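Local coordinates for acetylene hydratase Ahy (Pelobacter acetylenicus, PDB 2E7Z), which catalyses the hydration of acetylene to acetaldehyde, using a tungsten bis(molybdopterin guanine dinucleotide) cofactor and one [4Fe-4S] cluster, at residues G325-D330 against Y376-F381; P333-Q338 against N468-P473. All coordinates share one frame; numbering follows the deposited sequence.

Contact 1: residues G325-D330 against Y376-F381; sequences GAPHSD and YGVKYF
Pro327 pushes its ring into the corner formed by Tyr376 and Phe381, in a largely apolar loop-to-loop contact. One loop runs from strand 322-324 to helix 334-337; the other leaves helix 369-376 at Gly377, whose positive phi (72°) starts the turn. Pro327 CD is the pivot. It lies 3.7 Å from Phe381 CE1 and 3.9 Å from Tyr376 CD1, and the side chain of Pro327 crosses that of Tyr376 at about a right angle and that of Phe381 at a slant. In Phe381 the first torsion sets CG anti to the backbone N (chi1 172°). CD1, CE1 and CZ are the atoms of its ring nearest to CG and CD of the proline. Pro327 CG also meets Val378 CG2 at 4.3 Å, which closes the corner from the turn.

Before the proline, the methyl of Ala326 rests by the CD1-CE1 bond of Tyr376, with CB 3.6 Å from CE1, while Ala326 CA approaches Phe381 CZ. The same methyl touches Leu541, and the backbone of Ala326 is hydrogen-bonded to that of Gly471, so this residue also links the corner to two further loops. Farther out on the tyrosine, Gly325 O stands 3.1 Å from Tyr376 OH. Each of these two oxygens has a hydrogen-bonding partner from elsewhere in the chain: Ser152 OG for the carbonyl and Tyr544 OH for the phenol.

Between 325-330 and 376-381, then, cohesion comes mainly from van der Waals contact of a stiff proline and a methyl with two aromatic rings. Gly325 O and Tyr376 OH, the polar groups at the margin, have partners in other loops, Ser152 and Tyr544, and tie the corner to them.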
loop_
_atom_site.group_PDB
_atom_site.type_symbol
_atom_site.label_atom_id
_atom_site.label_comp_id
_atom_site.label_asym_id
_atom_site.label_seq_id
_atom_site.Cartn_x
_atom_site.Cartn_y
_atom_site.Cartn_z
ATOM N N GLY A 325 7.397 14.505 -5.913
ATOM C CA GLY A 325 6.009 14.979 -6.040
ATOM C C GLY A 325 5.666 16.140 -5.124
ATOM O O GLY A 325 6.494 16.652 -4.377
ATOM N N ALA A 326 4.414 16.556 -5.192
ATOM C CA ALA A 326 3.940 17.737 -4.499
ATOM C C ALA A 326 2.426 17.667 -4.511
ATOM O O ALA A 326 1.858 16.992 -5.381
ATOM C CB ALA A 326 4.355 18.982 -5.263
ATOM N N PRO A 327 1.765 18.443 -3.631
ATOM C CA PRO A 327 0.334 18.698 -3.838
ATOM C C PRO A 327 0.118 19.242 -5.250
ATOM O O PRO A 327 0.950 20.012 -5.741
ATOM C CB PRO A 327 -0.000 19.738 -2.766
ATOM C CG PRO A 327 1.042 19.513 -1.669
ATOM C CD PRO A 327 2.300 19.201 -2.477
ATOM N N HIS A 328 -0.955 18.831 -5.920
ATOM C CA HIS A 328 -1.118 19.219 -7.321
ATOM C C HIS A 328 -1.241 20.741 -7.419
ATOM O O HIS A 328 -2.005 21.357 -6.667
ATOM C CB HIS A 328 -2.364 18.552 -7.900
ATOM C CG HIS A 328 -2.428 18.572 -9.396
ATOM N ND1 HIS A 328 -2.564 19.733 -10.140
ATOM C CD2 HIS A 328 -2.371 17.558 -10.291
ATOM C CE1 HIS A 328 -2.606 19.419 -11.426
ATOM N NE2 HIS A 328 -2.485 18.109 -11.542
ATOM N N SER A 329 -0.464 21.351 -8.318
ATOM C CA SER A 329 -0.405 22.804 -8.407
ATOM C C SER A 329 -1.715 23.465 -8.802
ATOM O O SER A 329 -1.903 24.646 -8.523
ATOM C CB SER A 329 0.713 23.244 -9.386
ATOM O OG SER A 329 0.421 22.747 -10.687
ATOM N N ASP A 330 -2.627 22.718 -9.429
ATOM C CA ASP A 330 -3.873 23.303 -9.975
ATOM C C ASP A 330 -5.035 23.204 -8.977
ATOM O O ASP A 330 -6.093 23.784 -9.232
ATOM C CB ASP A 330 -4.354 22.522 -11.217
ATOM C CG ASP A 330 -3.491 22.719 -12.457
ATOM O OD1 ASP A 330 -2.727 23.720 -12.562
ATOM O OD2 ASP A 330 -3.621 21.840 -13.351
ATOM N N TYR A 376 6.448 23.390 0.132
ATOM C CA TYR A 376 5.157 23.043 -0.481
ATOM C C TYR A 376 4.006 23.957 -0.072
ATOM O O TYR A 376 2.912 23.875 -0.648
ATOM C CB TYR A 376 4.822 21.567 -0.194
ATOM C CG TYR A 376 5.807 20.616 -0.833
ATOM C CD1 TYR A 376 5.936 20.539 -2.225
ATOM C CD2 TYR A 376 6.637 19.809 -0.052
ATOM C CE1 TYR A 376 6.867 19.713 -2.807
ATOM C CE2 TYR A 376 7.555 18.955 -0.637
ATOM C CZ TYR A 376 7.687 18.923 -2.005
ATOM O OH TYR A 376 8.614 18.085 -2.580
ATOM N N GLY A 377 4.228 24.817 0.918
ATOM C CA GLY A 377 3.173 25.685 1.410
ATOM C C GLY A 377 2.124 24.934 2.211
ATOM O O GLY A 377 1.022 25.426 2.430
ATOM N N VAL A 378 2.484 23.729 2.648
ATOM C CA VAL A 378 1.582 22.866 3.403
ATOM C C VAL A 378 2.379 22.315 4.570
ATOM O O VAL A 378 3.303 21.532 4.372
ATOM C CB VAL A 378 1.030 21.711 2.522
ATOM C CG1 VAL A 378 0.294 20.723 3.356
ATOM C CG2 VAL A 378 0.094 22.273 1.462
ATOM N N LYS A 379 2.022 22.733 5.780
ATOM C CA LYS A 379 2.735 22.325 6.986
ATOM C C LYS A 379 2.614 20.826 7.215
ATOM O O LYS A 379 3.599 20.155 7.536
ATOM C CB LYS A 379 2.197 23.065 8.200
ATOM C CG LYS A 379 2.837 22.617 9.502
ATOM C CD LYS A 379 2.395 23.499 10.644
ATOM C CE LYS A 379 2.854 22.926 11.954
ATOM N NZ LYS A 379 2.404 23.790 13.067
ATOM N N TYR A 380 1.395 20.304 7.064
ATOM C CA TYR A 380 1.130 18.882 7.215
ATOM C C TYR A 380 0.896 18.287 5.827
ATOM O O TYR A 380 -0.237 18.214 5.361
ATOM C CB TYR A 380 -0.100 18.643 8.108
ATOM C CG TYR A 380 0.123 19.084 9.529
ATOM C CD1 TYR A 380 0.804 18.269 10.428
ATOM C CD2 TYR A 380 -0.332 20.331 9.971
ATOM C CE1 TYR A 380 0.986 18.641 11.732
ATOM C CE2 TYR A 380 -0.122 20.736 11.290
ATOM C CZ TYR A 380 0.544 19.877 12.157
ATOM O OH TYR A 380 0.750 20.187 13.470
ATOM N N PHE A 381 1.966 17.858 5.169
ATOM C CA PHE A 381 1.930 17.398 3.794
ATOM C C PHE A 381 1.585 15.934 3.905
ATOM O O PHE A 381 2.395 15.113 4.300
ATOM C CB PHE A 381 3.308 17.638 3.161
ATOM C CG PHE A 381 3.499 17.055 1.788
ATOM C CD1 PHE A 381 2.443 16.799 0.925
ATOM C CD2 PHE A 381 4.799 16.812 1.328
ATOM C CE1 PHE A 381 2.679 16.265 -0.341
ATOM C CE2 PHE A 381 5.041 16.297 0.055
ATOM C CZ PHE A 381 3.978 16.031 -0.788
#

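Contact 2: residues P333-Q338 against N468-P473; sequences PISKIQ and NWEGIP
Glu470 carries its carboxylate to the start of helix 334-337, where Ile334 and Ser335 receive it. From a CB directed at the helix, the chain extends with CG anti to the backbone N (chi1 -179°), and CG comes within 4.2 Å of Ser335 OG. A bend at chi2 follows, and CD lies 3.4 Å from Ile334 N. OE1 then accepts the Ile334 N-H at 2.9 Å, on the syn side of the carboxylate, though the bond is bent to 144°. It also lies 3.6 Å from Ile334 CB.

OE2 takes two donors from one residue: Ser335 N, 2.8 Å away and well above the carboxylate plane, and Ser335 OG, 2.6 Å away on the anti side. Pro333 CB packs 3.5 Å from the same OE2. Three bonds thus fix the buried carboxylate at the N-terminal end of the helix, where the N-H groups at the start of the helix are likely to ease its negative charge. An alanine here would probably leave both N-H groups and the Ser335 hydroxyl without their carboxylate acceptors and open a gap beside Ile334.

Nearby, Ile334 CD1 lies 4.1 Å from Asn468 CA. Ser335 OG is also bonded to His382 N, and Arg520 forms a long, weak ion pair with OE1. Helix 118-126 packs on Ile337 and Gln338, helix 513-520 on Ile334 and Ile337, and strand 154-156 meets Ile472 and Pro473, while the CB of Trp469 points away from 333-338 and its side chain touches Asp10 of the active site.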
loop_
_atom_site.group_PDB
_atom_site.type_symbol
_atom_site.label_atom_id
_atom_site.label_comp_id
_atom_site.label_asym_id
_atom_site.label_seq_id
_atom_site.Cartn_x
_atom_site.Cartn_y
_atom_site.Cartn_z
ATOM N N PRO A 333 -5.153 21.589 -2.087
ATOM C CA PRO A 333 -4.514 20.364 -1.542
ATOM C C PRO A 333 -5.435 19.546 -0.629
ATOM O O PRO A 333 -6.125 20.087 0.250
ATOM C CB PRO A 333 -3.277 20.900 -0.784
ATOM C CG PRO A 333 -2.987 22.177 -1.498
ATOM C CD PRO A 333 -4.359 22.786 -1.785
ATOM N N ILE A 334 -5.398 18.236 -0.824
ATOM C CA ILE A 334 -6.091 17.328 0.094
ATOM C C ILE A 334 -5.586 17.591 1.524
ATOM O O ILE A 334 -6.360 17.579 2.483
ATOM C CB ILE A 334 -5.830 15.891 -0.326
ATOM C CG1 ILE A 334 -6.626 15.573 -1.611
ATOM C CG2 ILE A 334 -6.152 14.898 0.792
ATOM C CD1 ILE A 334 -6.286 14.220 -2.256
ATOM N N SER A 335 -4.278 17.845 1.661
ATOM C CA SER A 335 -3.706 18.091 2.967
ATOM C C SER A 335 -4.374 19.247 3.675
ATOM O O SER A 335 -4.531 19.192 4.892
ATOM C CB SER A 335 -2.211 18.442 2.850
ATOM O OG SER A 335 -1.491 17.359 2.265
ATOM N N LYS A 336 -4.754 20.280 2.926
ATOM C CA LYS A 336 -5.375 21.461 3.532
ATOM C C LYS A 336 -6.820 21.156 3.934
ATOM O O LYS A 336 -7.281 21.560 4.994
ATOM C CB LYS A 336 -5.302 22.629 2.561
ATOM C CG LYS A 336 -3.869 22.994 2.180
ATOM C CD LYS A 336 -3.785 24.402 1.626
ATOM C CE LYS A 336 -2.452 25.040 1.984
ATOM N NZ LYS A 336 -2.229 25.043 3.451
ATOM N N ILE A 337 -7.524 20.391 3.082
ATOM C CA ILE A 337 -8.906 19.965 3.379
ATOM C C ILE A 337 -8.922 19.110 4.657
ATOM O O ILE A 337 -9.846 19.198 5.457
ATOM C CB ILE A 337 -9.560 19.248 2.147
ATOM C CG1 ILE A 337 -9.696 20.285 1.033
ATOM C CG2 ILE A 337 -10.928 18.653 2.518
ATOM C CD1 ILE A 337 -10.052 19.709 -0.328
ATOM N N GLN A 338 -7.875 18.324 4.863
ATOM C CA GLN A 338 -7.794 17.439 6.037
ATOM C C GLN A 338 -7.692 18.171 7.392
ATOM O O GLN A 338 -7.981 17.572 8.415
ATOM C CB GLN A 338 -6.636 16.459 5.896
ATOM C CG GLN A 338 -6.845 15.471 4.773
ATOM C CD GLN A 338 -5.691 14.514 4.578
ATOM O OE1 GLN A 338 -4.527 14.915 4.765
ATOM N NE2 GLN A 338 -5.975 13.251 4.166
ATOM N N ASN A 468 -5.551 11.094 -5.907
ATOM C CA ASN A 468 -6.018 10.818 -4.554
ATOM C C ASN A 468 -5.010 10.205 -3.605
ATOM O O ASN A 468 -5.325 9.883 -2.455
ATOM C CB ASN A 468 -7.299 10.040 -4.655
ATOM C CG ASN A 468 -8.391 10.904 -5.266
ATOM O OD1 ASN A 468 -8.848 10.673 -6.394
ATOM N ND2 ASN A 468 -8.736 11.973 -4.556
ATOM N N TRP A 469 -3.776 10.117 -4.105
ATOM C CA TRP A 469 -2.604 10.023 -3.249
ATOM C C TRP A 469 -1.859 11.322 -3.488
ATOM O O TRP A 469 -1.327 11.555 -4.583
ATOM C CB TRP A 469 -1.731 8.830 -3.640
ATOM C CG TRP A 469 -2.212 7.482 -3.127
ATOM C CD1 TRP A 469 -3.022 7.242 -2.056
ATOM C CD2 TRP A 469 -1.849 6.203 -3.654
ATOM N NE1 TRP A 469 -3.185 5.886 -1.885
ATOM C CE2 TRP A 469 -2.483 5.227 -2.861
ATOM C CE3 TRP A 469 -1.067 5.787 -4.742
ATOM C CZ2 TRP A 469 -2.356 3.867 -3.114
ATOM C CZ3 TRP A 469 -0.950 4.435 -4.988
ATOM C CH2 TRP A 469 -1.579 3.494 -4.182
ATOM N N GLU A 470 -1.864 12.178 -2.475
ATOM C CA GLU A 470 -1.290 13.509 -2.637
ATOM C C GLU A 470 0.210 13.420 -2.741
ATOM O O GLU A 470 0.888 12.895 -1.844
ATOM C CB GLU A 470 -1.747 14.406 -1.497
ATOM C CG GLU A 470 -1.206 15.836 -1.600
ATOM C CD GLU A 470 -2.255 16.914 -1.332
ATOM O OE1 GLU A 470 -3.102 17.155 -2.218
ATOM O OE2 GLU A 470 -2.223 17.554 -0.254
ATOM N N GLY A 471 0.718 13.921 -3.860
ATOM C CA GLY A 471 2.135 13.738 -4.203
ATOM C C GLY A 471 2.240 13.384 -5.676
ATOM O O GLY A 471 3.121 13.868 -6.382
ATOM N N ILE A 472 1.309 12.580 -6.178
ATOM C CA ILE A 472 1.365 12.208 -7.589
ATOM C C ILE A 472 1.247 13.489 -8.425
ATOM O O ILE A 472 0.326 14.261 -8.220
ATOM C CB ILE A 472 0.236 11.236 -7.959
ATOM C CG1 ILE A 472 0.309 9.965 -7.114
ATOM C CG2 ILE A 472 0.311 10.869 -9.459
ATOM C CD1 ILE A 472 -0.866 8.997 -7.358
ATOM N N PRO A 473 2.219 13.743 -9.321
ATOM C CA PRO A 473 2.261 15.018 -10.028
ATOM C C PRO A 473 1.362 15.119 -11.280
ATOM O O PRO A 473 1.687 15.863 -12.204
ATOM C CB PRO A 473 3.737 15.135 -10.420
ATOM C CG PRO A 473 4.171 13.740 -10.616
ATOM C CD PRO A 473 3.400 12.905 -9.624
#

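Overall arrangement
Both contacts are buried and adjoin, with centres about 7 Å apart, but the centre of contact 1 lies about 21 Å from the centre of the chain and that of contact 2 about 16 Å. Contact 2 thus sits deeper, toward the cofactor. Contact 1 joins two loops by apolar packing; contact 2 joins a loop to a helix start through a charged group and hydrogen bonds. Their segments alternate along the chain and are knit together: Ala326 N probably bonds to Gly471 O (3.2 Å), and Val378 CG1 packs on Ser335 CB (3.4 Å). Segments 325-330 and 333-338, two residues apart in sequence, thus each meet one partner loop and also touch the other's.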